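Local coordinates for protein hemin degrading factor (Pseudomonas aeruginosa, PDB 4MF9) that binds heme, probably traffics it within the cell, and acts as a heme-degrading enzyme, at residues Ala59-Arg63 and Arg172-Gln178. Sequence-based numbering, arbitrary orientation.
Sequences AVRLR and RLRAAEQ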
loop_
_atom_site.group_PDB
_atom_site.type_symbol
_atom_site.label_atom_id
_atom_site.label_comp_id
_atom_site.label_asym_id
_atom_site.label_seq_id
_atom_site.Cartn_x
_atom_site.Cartn_y
_atom_site.Cartn_z
ATOM N N ALA A 59 10.424 21.965 -0.427
ATOM C CA ALA A 59 9.253 21.384 0.236
ATOM C C ALA A 59 8.554 22.377 1.160
ATOM O O ALA A 59 9.194 23.259 1.733
ATOM C CB ALA A 59 9.645 20.138 1.022
ATOM N N VAL A 60 7.239 22.221 1.300
ATOM C CA VAL A 60 6.436 22.987 2.255
ATOM C C VAL A 60 5.717 21.994 3.173
ATOM O O VAL A 60 5.147 20.997 2.701
ATOM C CB VAL A 60 5.389 23.889 1.541
ATOM C CG1 VAL A 60 4.463 24.562 2.556
ATOM C CG2 VAL A 60 6.064 24.934 0.650
ATOM N N ARG A 61 5.752 22.223 4.477
ATOM C CA ARG A 61 5.057 21.374 5.405
ATOM C C ARG A 61 3.609 21.771 5.421
ATOM O O ARG A 61 3.335 22.922 5.463
ATOM C CB ARG A 61 5.683 21.353 6.778
ATOM C CG ARG A 61 4.760 20.958 7.903
ATOM C CD ARG A 61 4.921 19.514 8.323
ATOM N NE ARG A 61 6.067 19.373 9.171
ATOM C CZ ARG A 61 6.176 18.699 10.311
ATOM N NH1 ARG A 61 5.183 18.083 10.889
ATOM N NH2 ARG A 61 7.324 18.729 10.910
ATOM N N LEU A 62 2.710 20.793 5.323
ATOM C CA LEU A 62 1.285 21.089 5.310
ATOM C C LEU A 62 0.681 20.674 6.646
ATOM O O LEU A 62 1.303 19.938 7.416
ATOM C CB LEU A 62 0.582 20.364 4.161
ATOM C CG LEU A 62 1.017 20.618 2.716
ATOM C CD1 LEU A 62 0.124 19.826 1.767
ATOM C CD2 LEU A 62 0.997 22.117 2.364
ATOM N N ARG A 63 -0.492 21.146 6.959
ATOM C CA ARG A 63 -1.153 20.673 8.158
ATOM C C ARG A 63 -1.694 19.260 7.951
ATOM O O ARG A 63 -2.163 18.972 6.932
ATOM C CB ARG A 63 -2.258 21.595 8.611
ATOM C CG ARG A 63 -1.886 23.042 8.704
ATOM C CD ARG A 63 -3.006 23.796 9.376
ATOM N NE ARG A 63 -4.284 23.524 8.785
ATOM C CZ ARG A 63 -4.709 24.098 7.676
ATOM N NH1 ARG A 63 -3.939 24.935 7.060
ATOM N NH2 ARG A 63 -5.852 23.804 7.156
ATOM N N ARG A 172 -3.312 27.133 1.253
ATOM C CA ARG A 172 -4.457 26.870 2.119
ATOM C C ARG A 172 -4.147 25.870 3.231
ATOM O O ARG A 172 -4.636 26.001 4.363
ATOM C CB ARG A 172 -5.622 26.367 1.265
ATOM C CG ARG A 172 -6.811 25.832 2.038
ATOM C CD ARG A 172 -7.983 25.624 1.096
ATOM N NE ARG A 172 -7.520 25.249 -0.241
ATOM C CZ ARG A 172 -8.320 25.073 -1.288
ATOM N NH1 ARG A 172 -9.631 25.244 -1.154
ATOM N NH2 ARG A 172 -7.810 24.734 -2.467
ATOM N N LEU A 173 -3.326 24.875 2.904
ATOM C CA LEU A 173 -2.974 23.802 3.832
ATOM C C LEU A 173 -1.620 24.000 4.507
ATOM O O LEU A 173 -1.235 23.211 5.363
ATOM C CB LEU A 173 -2.968 22.452 3.100
ATOM C CG LEU A 173 -4.275 21.666 3.040
ATOM C CD1 LEU A 173 -4.815 21.364 4.447
ATOM C CD2 LEU A 173 -5.315 22.388 2.223
ATOM N N ARG A 174 -0.884 25.030 4.135
ATOM C CA ARG A 174 0.437 25.248 4.660
ATOM C C ARG A 174 0.452 25.392 6.182
ATOM O O ARG A 174 -0.301 26.117 6.733
ATOM C CB ARG A 174 1.061 26.447 3.960
ATOM C CG ARG A 174 1.995 27.324 4.753
ATOM C CD ARG A 174 2.226 28.589 3.971
ATOM N NE ARG A 174 3.422 28.361 3.240
ATOM C CZ ARG A 174 3.525 28.385 1.934
ATOM N NH1 ARG A 174 2.507 28.698 1.169
ATOM N NH2 ARG A 174 4.694 28.141 1.435
ATOM N N ALA A 175 1.346 24.670 6.822
ATOM C CA ALA A 175 1.442 24.681 8.278
ATOM C C ALA A 175 2.061 25.997 8.741
ATOM O O ALA A 175 2.872 26.594 8.024
ATOM C CB ALA A 175 2.275 23.518 8.753
ATOM N N ALA A 176 1.693 26.438 9.940
ATOM C CA ALA A 176 2.213 27.695 10.486
ATOM C C ALA A 176 3.694 27.569 10.842
ATOM O O ALA A 176 4.505 28.443 10.525
ATOM C CB ALA A 176 1.401 28.123 11.693
ATOM N N GLU A 177 4.058 26.497 11.506
ATOM C CA GLU A 177 5.438 26.245 11.783
ATOM C C GLU A 177 6.043 25.347 10.754
ATOM O O GLU A 177 5.982 24.188 10.831
ATOM C CB GLU A 177 5.670 25.707 13.209
ATOM C CG GLU A 177 4.850 24.524 13.629
ATOM C CD GLU A 177 3.350 24.750 13.703
ATOM O OE1 GLU A 177 2.690 24.689 12.663
ATOM O OE2 GLU A 177 2.833 24.942 14.833
ATOM N N GLN A 178 6.686 25.970 9.809
ATOM C CA GLN A 178 7.197 25.291 8.635
ATOM C C GLN A 178 8.233 24.229 8.972
ATOM O O GLN A 178 8.119 23.094 8.500
ATOM C CB GLN A 178 7.675 26.291 7.588
ATOM C CG GLN A 178 6.533 26.719 6.687
ATOM C CD GLN A 178 5.877 25.510 6.044
ATOM O OE1 GLN A 178 6.547 24.716 5.390
ATOM N NE2 GLN A 178 4.576 25.354 6.245
#
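This is a single antiparallel beta bridge, made where the chain leaving helix 166-173 runs along strand 59-62, an outermost strand of a nine-stranded antiparallel sheet in the HemS/ChuX-type fold, away from the heme pocket. V60 and L62 direct their backbone hydrogen bonds to A129 and V127 of strand 124-133, which leaves R61 and R63 to bond with 172-178. The bridge is a non-hydrogen-bonded pair, L62 with R174, CA to CA 4.3 Å. Flanking it, A175 N donates to R61 O (3.0 Å) and R63 N to L173 O (2.7 Å). R174 is the first residue to leave helical geometry, so the bridge forms just as the helix ends. Farther along, the Q178 side-chain amide stands in for a backbone acceptor, its OE1 taking R61 N, and its NE2 adds a second donor to R61 O beside A175 N, both at 2.8 Å; NE2 also reaches A175 O and so closes the turn 175-178. L62 CD2 packs on L173 CB (4.0 Å), and the methyl of A175 sits against R61 CG. R63 then stretches back to the last helical turn, L173 CD1 lying over one face of its guanidinium and R63 NH1 donating to R172 O at 3.0 Å.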